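Local coordinates for protein dehydrogenase (PDB 3Q2I) that binds NAD(H) and a UDP-sugar acid and probably oxidises the sugar in the biosynthesis of 2,3-diacetamido-2,3-dideoxy-D-mannuronic acid, at residues Leu199-Val209 and Glu327-Met338; Leu258-Val266 and Gln275-His283. All blocks are in the same frame, centred on the assembly; numbering follows the deposited sequence.

How the interactions relate
The chain enters interaction 1 at 199-209, where helix 193-203 gives way to strand 206-214. It then builds further strands of the mixed sheet and reaches 258-266. Interaction 2 closes a short loop there, when 275-283 turns back beside it after only eight intervening residues. Only later does helix 325-344 arrive, and its residues 327-338 close the long loop of interaction 1. Interaction 2 is therefore nested inside that loop. Both contacts belong to the C-terminal alpha/beta domain and to the same sheet. Interaction 2 includes the outermost strand on one side of it within this chain, and interaction 1 packs a helix near the other side. Their centres are about 23 Å apart.

Interaction 1 of 2, residues Leu199-Val209 and Glu327-Met338; sequences LDWLIGPVESV and EGLKSLELLIAM
Leu334 fills the angle between helix 193-203 and strand 206-214. Its CD2 lies 3.7 Å from Val206 CG1, while its CD1 reaches Leu199 CB at 4.0 Å. With CG anti to the carbonyl carbon (chi1 -79°) and chi2 at 169°, CD2 goes to Val206 and CD1 lies between Leu199 and Val206. One turn further on, the extended chain of Met338 brings its CE to 3.7 Å from Leu199 CD1. Val209 CG2 rests on the helix backbone, 3.8 Å from Ala337 C. This end is buried, and its side-chain contacts are apolar.

The other end is wetter. Lys330 crosses Asp200 at about a right angle, and its CD comes 3.4 Å from Asp200 OD1. The charged ends do not pair directly. One water donates to Asp200 OD1 and accepts from Lys330 NZ. A second lies within hydrogen-bonding distance of Asp200 OD1 and Glu327 OE1. Lys330 NZ instead makes a salt bridge with Glu327 OE2 (2.9 Å), on the syn side, 28° out of the carboxylate plane. Arg136 holds Glu327 OE1 in another.

The contact packs helix 325-344 on the mixed sheet of the C-terminal alpha/beta domain. Apolar side chains carry its buried end, and water relays the polar link.

Interaction 2 of 2, residues Leu258-Val266 and Gln275-His283; sequences LGEKGSVRV and QHWEFSEPH
Lys261 meets Ser280 where the two strands part. Its carbonyl O accepts from Ser280 N, and its CB lies 3.4 Å from Ser280 OG. Gly262 pairs with Phe279, whose ring takes the space beside the glycine: Phe279 CD1 is 3.8 Å from Gly262 CA. Ser263 and Glu278 form a hydrogen-bonded pair, with N-to-O distances of 2.9 Å from Ser263 N to Glu278 O and 3.0 Å from Glu278 N to Ser263 O. The hydroxyl of Ser263 turns to Tyr247 O of a neighbouring subunit.

Val264 lies alongside Trp277. Its CG2 sits above the rim of the ring in an off-centre CH-pi contact, 4.1 Å from the centroid of the six-membered ring. The same methyl is 3.5 Å from Phe279 CZ. Trp277 NE1 is held by Asp286.

Arg265 N donates to His276 O, and Arg265 O accepts from both His276 N and Gln275 N. Arg265 CG is anti to the backbone N (chi1 -179°), and a bend at chi3 lets NH1 donate to Gln275 OE1 at 2.6 Å. The guanidinium and amide planes are nearly parallel, but Gln275 OE1 sits 26° out of the guanidinium plane, and the bond is bent, 134° at the hydrogen. Glu252 takes Arg265 NH2 in a salt bridge.

Gln275 and His276 thus both face Arg265 in a classic beta bulge. It lies at the turn end of this antiparallel beta hairpin, whose second strand is outermost in the mixed sheet within this chain.

Interaction 1 of 2, residues Leu199-Val209 and Glu327-Met338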
loop_
_atom_site.group_PDB
_atom_site.type_symbol
_atom_site.label_atom_id
_atom_site.label_comp_id
_atom_site.label_asym_id
_atom_site.label_seq_id
_atom_site.Cartn_x
_atom_site.Cartn_y
_atom_site.Cartn_z
ATOM N N LEU A 199 -1.180 -29.214 6.366
ATOM C CA LEU A 199 -1.829 -28.003 6.848
ATOM C C LEU A 199 -3.312 -27.941 6.507
ATOM O O LEU A 199 -4.127 -27.666 7.388
ATOM C CB LEU A 199 -1.032 -26.779 6.368
ATOM C CG LEU A 199 0.434 -26.681 6.779
ATOM C CD1 LEU A 199 1.183 -25.470 6.179
ATOM C CD2 LEU A 199 0.497 -26.630 8.305
ATOM N N ASP A 200 -3.681 -28.120 5.249
ATOM C CA ASP A 200 -5.074 -28.188 4.883
ATOM C C ASP A 200 -5.682 -29.581 5.202
ATOM O O ASP A 200 -6.798 -29.640 5.726
ATOM C CB ASP A 200 -5.223 -27.901 3.373
ATOM C CG ASP A 200 -6.677 -27.920 2.924
ATOM O OD1 ASP A 200 -7.215 -29.029 2.660
ATOM O OD2 ASP A 200 -7.365 -26.888 2.969
ATOM N N TRP A 201 -4.922 -30.660 4.977
ATOM C CA TRP A 201 -5.516 -32.024 5.059
ATOM C C TRP A 201 -5.839 -32.338 6.512
ATOM O O TRP A 201 -6.934 -32.843 6.786
ATOM C CB TRP A 201 -4.499 -33.030 4.540
ATOM C CG TRP A 201 -4.978 -34.446 4.693
ATOM C CD1 TRP A 201 -6.124 -34.982 4.173
ATOM C CD2 TRP A 201 -4.262 -35.524 5.330
ATOM N NE1 TRP A 201 -6.199 -36.320 4.529
ATOM C CE2 TRP A 201 -5.074 -36.672 5.230
ATOM C CE3 TRP A 201 -3.040 -35.623 5.992
ATOM C CZ2 TRP A 201 -4.692 -37.914 5.768
ATOM C CZ3 TRP A 201 -2.655 -36.850 6.513
ATOM C CH2 TRP A 201 -3.483 -37.975 6.396
ATOM N N LEU A 202 -4.949 -32.015 7.454
ATOM C CA LEU A 202 -5.271 -32.335 8.854
ATOM C C LEU A 202 -6.004 -31.193 9.496
ATOM O O LEU A 202 -6.960 -31.434 10.215
ATOM C CB LEU A 202 -4.067 -32.651 9.724
ATOM C CG LEU A 202 -3.285 -33.906 9.331
ATOM C CD1 LEU A 202 -2.090 -34.044 10.255
ATOM C CD2 LEU A 202 -4.251 -35.109 9.534
ATOM N N ILE A 203 -5.524 -29.952 9.336
ATOM C CA ILE A 203 -6.073 -28.905 10.181
ATOM C C ILE A 203 -7.284 -28.179 9.605
ATOM O O ILE A 203 -8.156 -27.739 10.344
ATOM C CB ILE A 203 -4.980 -27.869 10.662
ATOM C CG1 ILE A 203 -3.687 -28.585 11.031
ATOM C CG2 ILE A 203 -5.506 -26.772 11.609
ATOM C CD1 ILE A 203 -3.756 -29.480 12.274
ATOM N N GLY A 204 -7.359 -28.092 8.281
ATOM C CA GLY A 204 -8.545 -27.503 7.660
ATOM C C GLY A 204 -8.209 -26.271 6.803
ATOM O O GLY A 204 -7.040 -25.978 6.538
ATOM N N PRO A 205 -9.246 -25.568 6.342
ATOM C CA PRO A 205 -9.020 -24.481 5.394
ATOM C C PRO A 205 -8.178 -23.369 6.001
ATOM O O PRO A 205 -8.489 -22.876 7.083
ATOM C CB PRO A 205 -10.432 -23.958 5.134
ATOM C CG PRO A 205 -11.336 -25.193 5.404
ATOM C CD PRO A 205 -10.678 -25.870 6.549
ATOM N N VAL A 206 -7.166 -22.932 5.239
ATOM C CA VAL A 206 -6.266 -21.850 5.635
ATOM C C VAL A 206 -6.852 -20.531 5.131
ATOM O O VAL A 206 -7.395 -20.430 4.012
ATOM C CB VAL A 206 -4.849 -22.099 5.076
ATOM C CG1 VAL A 206 -3.982 -20.808 5.222
ATOM C CG2 VAL A 206 -4.220 -23.349 5.754
ATOM N N GLU A 207 -6.768 -19.509 5.962
ATOM C CA GLU A 207 -7.204 -18.159 5.617
ATOM C C GLU A 207 -6.078 -17.357 4.977
ATOM O O GLU A 207 -6.258 -16.827 3.886
ATOM C CB GLU A 207 -7.653 -17.412 6.884
ATOM C CG GLU A 207 -8.220 -16.040 6.529
ATOM C CD GLU A 207 -8.887 -15.380 7.700
ATOM O OE1 GLU A 207 -8.330 -14.417 8.246
ATOM O OE2 GLU A 207 -9.937 -15.885 8.134
ATOM N N SER A 208 -4.877 -17.401 5.578
ATOM C CA SER A 208 -3.773 -16.577 5.034
ATOM C C SER A 208 -2.445 -17.110 5.575
ATOM O O SER A 208 -2.438 -17.864 6.585
ATOM C CB SER A 208 -3.972 -15.084 5.327
ATOM O OG SER A 208 -3.888 -14.819 6.740
ATOM N N VAL A 209 -1.368 -16.704 4.908
ATOM C CA VAL A 209 -0.029 -17.020 5.390
ATOM C C VAL A 209 0.835 -15.774 5.334
ATOM O O VAL A 209 0.602 -14.855 4.539
ATOM C CB VAL A 209 0.614 -18.135 4.519
ATOM C CG1 VAL A 209 -0.223 -19.418 4.580
ATOM C CG2 VAL A 209 0.803 -17.661 3.068
ATOM N N GLU A 327 -7.643 -32.266 -5.297
ATOM C CA GLU A 327 -7.103 -32.399 -3.944
ATOM C C GLU A 327 -5.667 -31.862 -3.928
ATOM O O GLU A 327 -5.312 -31.083 -3.028
ATOM C CB GLU A 327 -7.138 -33.863 -3.465
ATOM C CG GLU A 327 -6.562 -34.027 -2.045
ATOM C CD GLU A 327 -7.443 -33.432 -0.944
ATOM O OE1 GLU A 327 -6.967 -33.316 0.218
ATOM O OE2 GLU A 327 -8.621 -33.086 -1.220
ATOM N N GLY A 328 -4.884 -32.158 -4.969
ATOM C CA GLY A 328 -3.502 -31.681 -5.074
ATOM C C GLY A 328 -3.461 -30.143 -5.107
ATOM O O GLY A 328 -2.502 -29.564 -4.622
ATOM N N LEU A 329 -4.477 -29.501 -5.656
ATOM C CA LEU A 329 -4.439 -28.032 -5.747
ATOM C C LEU A 329 -4.472 -27.424 -4.357
ATOM O O LEU A 329 -4.074 -26.228 -4.233
ATOM C CB LEU A 329 -5.660 -27.550 -6.518
ATOM C CG LEU A 329 -5.669 -27.798 -8.030
ATOM C CD1 LEU A 329 -7.019 -27.329 -8.590
ATOM C CD2 LEU A 329 -4.516 -27.112 -8.740
ATOM N N LYS A 330 -5.034 -28.120 -3.362
ATOM C CA LYS A 330 -5.133 -27.499 -2.019
ATOM C C LYS A 330 -3.746 -27.199 -1.478
ATOM O O LYS A 330 -3.503 -26.068 -0.992
ATOM C CB LYS A 330 -5.943 -28.328 -1.017
ATOM C CG LYS A 330 -7.353 -28.556 -1.530
ATOM C CD LYS A 330 -8.070 -29.483 -0.572
ATOM C CE LYS A 330 -9.449 -29.836 -1.044
ATOM N NZ LYS A 330 -10.055 -30.797 -0.057
ATOM N N SER A 331 -2.817 -28.144 -1.510
ATOM C CA SER A 331 -1.476 -27.832 -0.998
ATOM C C SER A 331 -0.706 -26.982 -1.988
ATOM O O SER A 331 0.139 -26.189 -1.563
ATOM C CB SER A 331 -0.685 -29.064 -0.537
ATOM O OG SER A 331 -0.218 -29.816 -1.626
ATOM N N LEU A 332 -0.900 -27.151 -3.293
ATOM C CA LEU A 332 -0.197 -26.286 -4.245
ATOM C C LEU A 332 -0.594 -24.851 -3.974
ATOM O O LEU A 332 0.297 -23.979 -3.998
ATOM C CB LEU A 332 -0.576 -26.639 -5.686
ATOM C CG LEU A 332 0.073 -25.785 -6.771
ATOM C CD1 LEU A 332 1.593 -25.963 -6.765
ATOM C CD2 LEU A 332 -0.459 -26.118 -8.139
ATOM N N GLU A 333 -1.876 -24.597 -3.727
ATOM C CA GLU A 333 -2.299 -23.178 -3.545
ATOM C C GLU A 333 -1.609 -22.619 -2.297
ATOM O O GLU A 333 -1.168 -21.438 -2.295
ATOM C CB GLU A 333 -3.830 -23.189 -3.375
ATOM C CG GLU A 333 -4.338 -21.751 -3.281
ATOM C CD GLU A 333 -5.820 -21.703 -2.952
ATOM O OE1 GLU A 333 -6.507 -20.866 -3.549
ATOM O OE2 GLU A 333 -6.316 -22.558 -2.174
ATOM N N LEU A 334 -1.429 -23.419 -1.246
ATOM C CA LEU A 334 -0.678 -22.957 -0.071
ATOM C C LEU A 334 0.770 -22.661 -0.421
ATOM O O LEU A 334 1.329 -21.678 0.042
ATOM C CB LEU A 334 -0.740 -23.973 1.075
ATOM C CG LEU A 334 -2.023 -23.956 1.866
ATOM C CD1 LEU A 334 -1.992 -25.208 2.765
ATOM C CD2 LEU A 334 -2.064 -22.662 2.699
ATOM N N LEU A 335 1.441 -23.540 -1.167
ATOM C CA LEU A 335 2.828 -23.345 -1.513
ATOM C C LEU A 335 2.954 -22.048 -2.280
ATOM O O LEU A 335 3.885 -21.261 -2.039
ATOM C CB LEU A 335 3.346 -24.513 -2.382
ATOM C CG LEU A 335 3.571 -25.848 -1.677
ATOM C CD1 LEU A 335 3.797 -26.900 -2.765
ATOM C CD2 LEU A 335 4.774 -25.725 -0.763
ATOM N N ILE A 336 2.022 -21.825 -3.227
ATOM C CA ILE A 336 2.128 -20.628 -4.098
ATOM C C ILE A 336 1.824 -19.407 -3.225
ATOM O O ILE A 336 2.570 -18.406 -3.377
ATOM C CB ILE A 336 1.143 -20.697 -5.307
ATOM C CG1 ILE A 336 1.580 -21.888 -6.187
ATOM C CG2 ILE A 336 1.142 -19.374 -6.058
ATOM C CD1 ILE A 336 2.950 -21.739 -6.835
ATOM N N ALA A 337 0.908 -19.503 -2.256
ATOM C CA ALA A 337 0.682 -18.329 -1.387
ATOM C C ALA A 337 1.918 -18.054 -0.514
ATOM O O ALA A 337 2.294 -16.868 -0.347
ATOM C CB ALA A 337 -0.499 -18.590 -0.466
ATOM N N MET A 338 2.574 -19.109 -0.015
ATOM C CA MET A 338 3.797 -18.951 0.799
ATOM C C MET A 338 4.886 -18.313 -0.087
ATOM O O MET A 338 5.586 -17.395 0.373
ATOM C CB MET A 338 4.337 -20.307 1.327
ATOM C CG MET A 338 3.341 -21.025 2.209
ATOM S SD MET A 338 4.092 -22.631 2.645
ATOM C CE MET A 338 2.903 -23.202 3.841
HETATM O O HOH W 1 -5.953 -31.236 2.007
HETATM O O HOH W 2 -9.783 -29.770 2.454
#

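Interaction 2 of 2, residues Leu258-Val266 and Gln275-His283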
loop_
_atom_site.group_PDB
_atom_site.type_symbol
_atom_site.label_atom_id
_atom_site.label_comp_id
_atom_site.label_asym_id
_atom_site.label_seq_id
_atom_site.Cartn_x
_atom_site.Cartn_y
_atom_site.Cartn_z
ATOM N N LEU A 258 -2.426 -28.501 19.177
ATOM C CA LEU A 258 -3.019 -28.131 20.454
ATOM C C LEU A 258 -4.405 -27.598 20.261
ATOM O O LEU A 258 -4.591 -26.627 19.532
ATOM C CB LEU A 258 -2.164 -27.051 21.122
ATOM C CG LEU A 258 -0.672 -27.359 21.298
ATOM C CD1 LEU A 258 0.016 -26.235 22.035
ATOM C CD2 LEU A 258 -0.495 -28.736 22.065
ATOM N N GLY A 259 -5.391 -28.251 20.900
ATOM C CA GLY A 259 -6.734 -27.717 20.940
ATOM C C GLY A 259 -7.363 -27.724 22.319
ATOM O O GLY A 259 -6.703 -27.935 23.331
ATOM N N GLU A 260 -8.640 -27.382 22.341
ATOM C CA GLU A 260 -9.397 -27.201 23.586
ATOM C C GLU A 260 -9.287 -28.438 24.470
ATOM O O GLU A 260 -9.130 -28.355 25.709
ATOM C CB GLU A 260 -10.824 -26.930 23.146
ATOM C CG GLU A 260 -11.889 -26.687 24.208
ATOM C CD GLU A 260 -13.293 -26.695 23.545
ATOM O OE1 GLU A 260 -13.453 -26.882 22.299
ATOM O OE2 GLU A 260 -14.270 -26.502 24.294
ATOM N N LYS A 261 -9.393 -29.598 23.838
ATOM C CA LYS A 261 -9.480 -30.807 24.638
ATOM C C LYS A 261 -8.507 -31.892 24.202
ATOM O O LYS A 261 -8.721 -33.083 24.448
ATOM C CB LYS A 261 -10.922 -31.291 24.740
ATOM C CG LYS A 261 -11.536 -31.670 23.426
ATOM C CD LYS A 261 -13.056 -31.817 23.582
ATOM C CE LYS A 261 -13.687 -32.380 22.311
ATOM N NZ LYS A 261 -14.938 -33.149 22.578
ATOM N N GLY A 262 -7.356 -31.490 23.667
ATOM C CA GLY A 262 -6.379 -32.449 23.218
ATOM C C GLY A 262 -5.058 -31.805 22.862
ATOM O O GLY A 262 -5.052 -30.649 22.409
ATOM N N SER A 263 -3.958 -32.523 23.069
ATOM C CA SER A 263 -2.605 -32.046 22.733
ATOM C C SER A 263 -1.820 -33.229 22.180
ATOM O O SER A 263 -1.742 -34.305 22.811
ATOM C CB SER A 263 -1.870 -31.472 23.952
ATOM O OG SER A 263 -2.572 -30.365 24.498
ATOM N N VAL A 264 -1.279 -33.096 20.980
ATOM C CA VAL A 264 -0.537 -34.179 20.364
ATOM C C VAL A 264 0.779 -33.694 19.780
ATOM O O VAL A 264 0.874 -32.540 19.325
ATOM C CB VAL A 264 -1.383 -34.825 19.259
ATOM C CG1 VAL A 264 -0.548 -35.626 18.293
ATOM C CG2 VAL A 264 -2.461 -35.676 19.885
ATOM N N ARG A 265 1.818 -34.516 19.859
ATOM C CA ARG A 265 3.004 -34.306 19.081
ATOM C C ARG A 265 3.443 -35.617 18.474
ATOM O O ARG A 265 3.592 -36.634 19.172
ATOM C CB ARG A 265 4.130 -33.708 19.945
ATOM C CG ARG A 265 5.422 -33.448 19.128
ATOM C CD ARG A 265 6.586 -33.088 20.052
ATOM N NE ARG A 265 7.480 -32.069 19.496
ATOM C CZ ARG A 265 8.520 -32.320 18.691
ATOM N NH1 ARG A 265 8.765 -33.558 18.272
ATOM N NH2 ARG A 265 9.322 -31.336 18.273
ATOM N N VAL A 266 3.636 -35.593 17.166
ATOM C CA VAL A 266 4.229 -36.704 16.421
ATOM C C VAL A 266 5.541 -36.213 15.865
ATOM O O VAL A 266 5.554 -35.225 15.142
ATOM C CB VAL A 266 3.341 -37.125 15.244
ATOM C CG1 VAL A 266 3.957 -38.334 14.543
ATOM C CG2 VAL A 266 1.928 -37.408 15.753
ATOM N N GLN A 275 4.891 -38.989 20.169
ATOM C CA GLN A 275 5.653 -38.541 21.348
ATOM C C GLN A 275 4.760 -37.965 22.441
ATOM O O GLN A 275 5.126 -37.925 23.609
ATOM C CB GLN A 275 6.675 -37.484 20.914
ATOM C CG GLN A 275 7.755 -38.055 20.052
ATOM C CD GLN A 275 8.723 -36.997 19.563
ATOM O OE1 GLN A 275 8.395 -35.813 19.588
ATOM N NE2 GLN A 275 9.888 -37.413 19.065
ATOM N N HIS A 276 3.575 -37.486 22.082
ATOM C CA HIS A 276 2.698 -36.897 23.069
ATOM C C HIS A 276 1.286 -37.082 22.549
ATOM O O HIS A 276 1.045 -36.828 21.370
ATOM C CB HIS A 276 2.966 -35.411 23.286
ATOM C CG HIS A 276 2.223 -34.858 24.465
ATOM N ND1 HIS A 276 2.692 -34.996 25.758
ATOM C CD2 HIS A 276 1.079 -34.146 24.560
ATOM C CE1 HIS A 276 1.850 -34.415 26.595
ATOM N NE2 HIS A 276 0.859 -33.899 25.895
ATOM N N TRP A 277 0.391 -37.611 23.382
ATOM C CA TRP A 277 -0.918 -38.054 22.934
ATOM C C TRP A 277 -1.955 -37.971 24.050
ATOM O O TRP A 277 -2.199 -38.955 24.774
ATOM C CB TRP A 277 -0.848 -39.466 22.314
ATOM C CG TRP A 277 -2.105 -39.858 21.543
ATOM C CD1 TRP A 277 -3.215 -40.467 22.054
ATOM C CD2 TRP A 277 -2.343 -39.700 20.138
ATOM N NE1 TRP A 277 -4.149 -40.654 21.063
ATOM C CE2 TRP A 277 -3.630 -40.210 19.872
ATOM C CE3 TRP A 277 -1.606 -39.133 19.093
ATOM C CZ2 TRP A 277 -4.205 -40.178 18.584
ATOM C CZ3 TRP A 277 -2.174 -39.098 17.830
ATOM C CH2 TRP A 277 -3.450 -39.628 17.583
ATOM N N GLU A 278 -2.500 -36.792 24.290
ATOM C CA GLU A 278 -3.297 -36.540 25.483
ATOM C C GLU A 278 -4.658 -35.923 25.152
ATOM O O GLU A 278 -4.756 -34.803 24.624
ATOM C CB GLU A 278 -2.493 -35.707 26.506
ATOM C CG GLU A 278 -3.301 -35.233 27.701
ATOM C CD GLU A 278 -2.466 -34.780 28.908
ATOM O OE1 GLU A 278 -3.042 -34.719 30.023
ATOM O OE2 GLU A 278 -1.253 -34.486 28.763
ATOM N N PHE A 279 -5.721 -36.681 25.405
ATOM C CA PHE A 279 -7.075 -36.230 25.096
ATOM C C PHE A 279 -7.984 -36.202 26.317
ATOM O O PHE A 279 -7.732 -36.952 27.277
ATOM C CB PHE A 279 -7.671 -37.078 23.976
ATOM C CG PHE A 279 -7.028 -36.849 22.639
ATOM C CD1 PHE A 279 -7.431 -35.791 21.832
ATOM C CD2 PHE A 279 -6.013 -37.677 22.195
ATOM C CE1 PHE A 279 -6.825 -35.587 20.591
ATOM C CE2 PHE A 279 -5.384 -37.481 20.985
ATOM C CZ PHE A 279 -5.821 -36.423 20.157
ATOM N N SER A 280 -9.015 -35.363 26.298
ATOM C CA SER A 280 -9.889 -35.216 27.456
ATOM C C SER A 280 -10.723 -36.475 27.679
ATOM O O SER A 280 -11.064 -36.768 28.826
ATOM C CB SER A 280 -10.793 -33.985 27.384
ATOM O OG SER A 280 -11.769 -34.102 26.370
ATOM N N GLU A 281 -11.053 -37.184 26.594
ATOM C CA GLU A 281 -11.650 -38.519 26.687
ATOM C C GLU A 281 -11.008 -39.603 25.816
ATOM O O GLU A 281 -10.714 -39.387 24.637
ATOM C CB GLU A 281 -13.153 -38.466 26.429
ATOM C CG GLU A 281 -13.589 -37.256 25.641
ATOM C CD GLU A 281 -14.960 -36.813 26.067
ATOM O OE1 GLU A 281 -15.160 -35.598 26.293
ATOM O OE2 GLU A 281 -15.824 -37.707 26.203
ATOM N N PRO A 282 -10.801 -40.797 26.401
ATOM C CA PRO A 282 -10.122 -41.894 25.716
ATOM C C PRO A 282 -10.953 -42.331 24.522
ATOM O O PRO A 282 -12.115 -41.942 24.432
ATOM C CB PRO A 282 -10.084 -42.988 26.788
ATOM C CG PRO A 282 -11.290 -42.695 27.629
ATOM C CD PRO A 282 -11.258 -41.196 27.744
ATOM N N HIS A 283 -10.348 -43.091 23.615
ATOM C CA HIS A 283 -10.981 -43.550 22.385
ATOM C C HIS A 283 -10.375 -44.906 22.026
ATOM O O HIS A 283 -9.213 -45.162 22.324
ATOM C CB HIS A 283 -10.706 -42.557 21.243
ATOM C CG HIS A 283 -11.445 -42.855 19.972
ATOM N ND1 HIS A 283 -11.054 -43.845 19.094
ATOM C CD2 HIS A 283 -12.524 -42.260 19.408
ATOM C CE1 HIS A 283 -11.884 -43.874 18.063
ATOM N NE2 HIS A 283 -12.773 -42.909 18.219
HETATM O O HOH W 3 -11.318 -35.228 23.563
#